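Putative agmatinase (Clostridium difficile, PDB 3LHL) probably hydrolyses agmatine to putrescine and urea, as a manganese-dependent member of the agmatinase branch of the arginase family. Local coordinates at residues 63-66 / 72-75; 164-169 / 175-180. One frame throughout, in Å; residues are numbered along the deposited sequence.

Contact 1: 63-66 / 72-75; sequences LEIS and QVLK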
loop_
_atom_site.group_PDB
_atom_site.type_symbol
_atom_site.label_atom_id
_atom_site.label_comp_id
_atom_site.label_asym_id
_atom_site.label_seq_id
_atom_site.Cartn_x
_atom_site.Cartn_y
_atom_site.Cartn_z
ATOM N N LEU A 63 14.054 -0.649 -7.482
ATOM C CA LEU A 63 15.154 -0.709 -6.540
ATOM C C LEU A 63 15.924 -1.996 -6.799
ATOM O O LEU A 63 15.332 -3.068 -6.923
ATOM C CB LEU A 63 14.617 -0.713 -5.110
ATOM C CG LEU A 63 15.646 -0.959 -4.003
ATOM C CD1 LEU A 63 16.676 0.178 -3.971
ATOM C CD2 LEU A 63 14.917 -1.077 -2.673
ATOM N N GLU A 64 17.244 -1.891 -6.897
ATOM C CA GLU A 64 18.060 -3.072 -7.130
ATOM C C GLU A 64 18.129 -3.801 -5.800
ATOM O O GLU A 64 18.544 -3.228 -4.801
ATOM C CB GLU A 64 19.467 -2.676 -7.585
ATOM C CG GLU A 64 20.300 -3.850 -8.068
ATOM C CD GLU A 64 21.735 -3.466 -8.389
ATOM O OE1 GLU A 64 21.945 -2.542 -9.208
ATOM O OE2 GLU A 64 22.655 -4.096 -7.824
ATOM N N ILE A 65 17.709 -5.057 -5.777
ATOM C CA ILE A 65 17.735 -5.814 -4.536
ATOM C C ILE A 65 18.492 -7.126 -4.654
ATOM O O ILE A 65 18.541 -7.736 -5.721
ATOM C CB ILE A 65 16.305 -6.112 -4.041
ATOM C CG1 ILE A 65 15.542 -6.904 -5.103
ATOM C CG2 ILE A 65 15.582 -4.799 -3.719
ATOM C CD1 ILE A 65 14.131 -7.285 -4.690
ATOM N N SER A 66 19.094 -7.547 -3.545
ATOM C CA SER A 66 19.839 -8.793 -3.516
ATOM C C SER A 66 18.861 -9.956 -3.611
ATOM O O SER A 66 17.653 -9.783 -3.417
ATOM C CB SER A 66 20.646 -8.900 -2.222
ATOM O OG SER A 66 21.666 -7.920 -2.175
ATOM N N GLN A 72 18.195 -9.358 3.956
ATOM C CA GLN A 72 18.987 -8.429 3.159
ATOM C C GLN A 72 18.127 -7.479 2.328
ATOM O O GLN A 72 18.447 -6.295 2.197
ATOM C CB GLN A 72 19.927 -9.207 2.237
ATOM C CG GLN A 72 20.918 -8.337 1.476
ATOM C CD GLN A 72 21.714 -7.432 2.400
ATOM O OE1 GLN A 72 22.209 -7.868 3.446
ATOM N NE2 GLN A 72 21.846 -6.164 2.018
ATOM N N VAL A 73 17.045 -8.006 1.759
ATOM C CA VAL A 73 16.137 -7.209 0.940
ATOM C C VAL A 73 15.455 -6.125 1.770
ATOM O O VAL A 73 15.332 -4.983 1.330
ATOM C CB VAL A 73 15.037 -8.088 0.288
ATOM C CG1 VAL A 73 14.047 -7.210 -0.475
ATOM C CG2 VAL A 73 15.674 -9.109 -0.655
ATOM N N LEU A 74 15.016 -6.483 2.972
ATOM C CA LEU A 74 14.350 -5.516 3.834
ATOM C C LEU A 74 15.259 -4.334 4.161
ATOM O O LEU A 74 14.818 -3.186 4.138
ATOM C CB LEU A 74 13.878 -6.187 5.121
ATOM C CG LEU A 74 12.875 -7.328 4.925
ATOM C CD1 LEU A 74 12.329 -7.762 6.275
ATOM C CD2 LEU A 74 11.733 -6.873 4.011
ATOM N N LYS A 75 16.524 -4.616 4.460
ATOM C CA LYS A 75 17.480 -3.558 4.776
ATOM C C LYS A 75 17.660 -2.614 3.593
ATOM O O LYS A 75 17.787 -1.404 3.770
ATOM C CB LYS A 75 18.836 -4.156 5.171
ATOM C CG LYS A 75 18.803 -4.894 6.499
ATOM C CD LYS A 75 20.151 -5.509 6.847
ATOM C CE LYS A 75 20.089 -6.244 8.183
ATOM N NZ LYS A 75 21.364 -6.950 8.482
#
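The branches of V73 and I65 are turned so that each offers a methyl across the gap between a loop and the helix that follows it. In V73, CG1 stands opposite the backbone N (chi1 176°) while CG2 lies beside that N, so the two methyls serve different partners on 63-66. I65 has CG1 between its own N and carbonyl carbon (chi1 59°) and then runs straight on to CD1 (chi2 178°), where I65 CD1 comes 4.2 Å from V73 CG1 in a loose apolar touch. The other branch sits closer: V73 CG2 is 3.5 Å from the carbonyl oxygen S66 O, a methyl against a polar backbone atom and no more than a van der Waals contact. Beside it, Q72 CG lies alongside the S66 side chain, 3.8 Å from S66 OG. That hydroxyl touches Q72 CG without bonding to it and finds its polar partner one turn further along the helix, in a hydrogen bond with E76 OE2. The helix is thus met near its first turns by the loop that leads into it. F17, from another loop, touches both I65 and V73. L63, bonded through its backbone to G14, reaches I77 and E80, so the exit of strand 57-62 runs beside helix 70-86.

Contact 2: 164-169 / 175-180; sequences EEFKFA and TYMEIG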
loop_
_atom_site.group_PDB
_atom_site.type_symbol
_atom_site.label_atom_id
_atom_site.label_comp_id
_atom_site.label_asym_id
_atom_site.label_seq_id
_atom_site.Cartn_x
_atom_site.Cartn_y
_atom_site.Cartn_z
ATOM N N GLU A 164 -8.583 -15.640 15.843
ATOM C CA GLU A 164 -7.697 -14.919 16.761
ATOM C C GLU A 164 -7.305 -13.553 16.201
ATOM O O GLU A 164 -7.324 -12.554 16.922
ATOM C CB GLU A 164 -6.432 -15.739 17.031
ATOM C CG GLU A 164 -6.704 -17.158 17.526
ATOM C CD GLU A 164 -6.922 -17.241 19.028
ATOM O OE1 GLU A 164 -7.772 -16.488 19.556
ATOM O OE2 GLU A 164 -6.236 -18.067 19.677
ATOM N N GLU A 165 -6.948 -13.512 14.918
ATOM C CA GLU A 165 -6.563 -12.256 14.282
ATOM C C GLU A 165 -7.676 -11.228 14.402
ATOM O O GLU A 165 -7.423 -10.059 14.666
ATOM C CB GLU A 165 -6.229 -12.476 12.807
ATOM C CG GLU A 165 -4.932 -13.228 12.563
ATOM C CD GLU A 165 -4.679 -13.461 11.087
ATOM O OE1 GLU A 165 -5.531 -14.100 10.432
ATOM O OE2 GLU A 165 -3.631 -13.006 10.578
ATOM N N PHE A 166 -8.913 -11.666 14.203
ATOM C CA PHE A 166 -10.054 -10.761 14.304
ATOM C C PHE A 166 -10.295 -10.321 15.752
ATOM O O PHE A 166 -10.578 -9.149 16.003
ATOM C CB PHE A 166 -11.302 -11.426 13.713
ATOM C CG PHE A 166 -11.330 -11.417 12.206
ATOM C CD1 PHE A 166 -11.622 -10.247 11.510
ATOM C CD2 PHE A 166 -11.035 -12.566 11.481
ATOM C CE1 PHE A 166 -11.620 -10.223 10.118
ATOM C CE2 PHE A 166 -11.031 -12.548 10.085
ATOM C CZ PHE A 166 -11.323 -11.375 9.405
ATOM N N LYS A 167 -10.181 -11.257 16.694
ATOM C CA LYS A 167 -10.359 -10.945 18.114
ATOM C C LYS A 167 -9.343 -9.883 18.528
ATOM O O LYS A 167 -9.675 -8.930 19.232
ATOM C CB LYS A 167 -10.136 -12.187 18.985
ATOM C CG LYS A 167 -11.278 -13.179 19.023
ATOM C CD LYS A 167 -10.912 -14.372 19.902
ATOM C CE LYS A 167 -12.039 -15.389 19.968
ATOM N NZ LYS A 167 -11.623 -16.649 20.663
ATOM N N PHE A 168 -8.101 -10.075 18.089
ATOM C CA PHE A 168 -7.004 -9.160 18.392
ATOM C C PHE A 168 -7.436 -7.725 18.126
ATOM O O PHE A 168 -7.108 -6.814 18.890
ATOM C CB PHE A 168 -5.783 -9.497 17.525
ATOM C CG PHE A 168 -4.520 -8.788 17.941
ATOM C CD1 PHE A 168 -3.819 -9.192 19.072
ATOM C CD2 PHE A 168 -4.031 -7.717 17.198
ATOM C CE1 PHE A 168 -2.644 -8.542 19.462
ATOM C CE2 PHE A 168 -2.859 -7.057 17.578
ATOM C CZ PHE A 168 -2.164 -7.471 18.713
ATOM N N ALA A 169 -8.185 -7.530 17.047
ATOM C CA ALA A 169 -8.650 -6.200 16.680
ATOM C C ALA A 169 -10.017 -5.833 17.247
ATOM O O ALA A 169 -10.178 -4.763 17.831
ATOM C CB ALA A 169 -8.670 -6.059 15.159
ATOM N N THR A 175 -6.295 -2.632 17.162
ATOM C CA THR A 175 -6.345 -1.874 15.914
ATOM C C THR A 175 -7.802 -1.587 15.616
ATOM O O THR A 175 -8.691 -2.221 16.179
ATOM C CB THR A 175 -5.802 -2.669 14.694
ATOM O OG1 THR A 175 -6.785 -3.625 14.277
ATOM C CG2 THR A 175 -4.508 -3.404 15.043
ATOM N N TYR A 176 -8.048 -0.618 14.745
ATOM C CA TYR A 176 -9.411 -0.322 14.342
ATOM C C TYR A 176 -9.588 -1.126 13.063
ATOM O O TYR A 176 -8.726 -1.092 12.184
ATOM C CB TYR A 176 -9.605 1.157 14.021
ATOM C CG TYR A 176 -10.903 1.392 13.292
ATOM C CD1 TYR A 176 -12.109 1.471 13.986
ATOM C CD2 TYR A 176 -10.938 1.451 11.896
ATOM C CE1 TYR A 176 -13.322 1.600 13.313
ATOM C CE2 TYR A 176 -12.143 1.580 11.212
ATOM C CZ TYR A 176 -13.331 1.654 11.928
ATOM O OH TYR A 176 -14.525 1.784 11.261
HETATM N N MSE A 177 -10.697 -1.842 12.948
HETATM C CA MSE A 177 -10.917 -2.648 11.762
HETATM C C MSE A 177 -12.343 -2.640 11.253
HETATM O O MSE A 177 -13.273 -2.921 12.001
HETATM C CB MSE A 177 -10.501 -4.095 12.038
HETATM C CG MSE A 177 -10.723 -5.036 10.868
HETATM SE SE MSE A 177 -10.280 -6.873 11.291
HETATM C CE MSE A 177 -8.344 -6.723 11.293
ATOM N N GLU A 178 -12.521 -2.303 9.981
ATOM C CA GLU A 178 -13.856 -2.344 9.406
ATOM C C GLU A 178 -13.874 -3.636 8.603
ATOM O O GLU A 178 -13.115 -3.799 7.642
ATOM C CB GLU A 178 -14.138 -1.163 8.479
ATOM C CG GLU A 178 -15.633 -1.037 8.181
ATOM C CD GLU A 178 -15.946 -0.258 6.918
ATOM O OE1 GLU A 178 -15.331 0.807 6.704
ATOM O OE2 GLU A 178 -16.824 -0.709 6.147
ATOM N N ILE A 179 -14.733 -4.558 9.005
ATOM C CA ILE A 179 -14.817 -5.844 8.335
ATOM C C ILE A 179 -15.805 -5.849 7.181
ATOM O O ILE A 179 -16.892 -5.282 7.274
ATOM C CB ILE A 179 -15.198 -6.949 9.349
ATOM C CG1 ILE A 179 -14.114 -7.034 10.430
ATOM C CG2 ILE A 179 -15.379 -8.294 8.636
ATOM C CD1 ILE A 179 -14.494 -7.899 11.614
ATOM N N GLY A 180 -15.395 -6.476 6.083
ATOM C CA GLY A 180 -16.246 -6.596 4.912
ATOM C C GLY A 180 -16.618 -5.338 4.155
ATOM O O GLY A 180 -17.521 -5.375 3.319
#
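Apolar packing and a Met-aromatic contact carry this interface, with F166 and the selenomethionine M177 at its middle. The M177 chain, extended through chi1 and chi2 (179° and -177°), carries SE to 3.6 Å from F166 CD1. The selenium is 4.7 Å from the centroid of the F166 ring, an oblique approach, with the two side chains crossing at about a right angle. I179 CD1 meets the same CD1-CE1 side of the ring, 3.7 Å from F166 CD1, so two residues on one face of the strand share one aromatic side chain. A bend at the end of the M177 chain (chi3 -74°) leaves M177 CE 3.9 Å from A169 CB.

At the other end of the interface the contact is between polar and apolar atoms. T175 OG1 lies close to A169 CB, at 3.2 Å, while its hydrogen bond goes to Q155 NE2 on the neighbouring strand 153-158.

Helix 163-170 and strand 176-179 are the last two elements of a beta-alpha-beta unit opened by strand 153-158. Such a crossover is the building block of the parallel alpha/beta arginase fold; M177 touches T124 and L126, in the loop of manganese ligands H123 and D125.

How the contacts relate
From the N terminus, contact 1 comes first: it closes the short loop between strand 57-62 and helix 70-86. The chain then passes through strands 90-95 and 115-120, whose following loops supply the manganese ligands H98, D121, H123 and D125, before contact 2 closes the turn from helix 163-170 into strand 176-179. The two contacts are strictly in series, neither nested nor crossed, and their nearest atoms are about 17 Å apart. Contact 1 lies just past the end of edge strand 57-62, while contact 2 includes strand 176-179 at the opposite edge. Both are local strand-helix junctions, in which elements adjacent in sequence pack on each other, at the two edges of one eight-stranded parallel sheet.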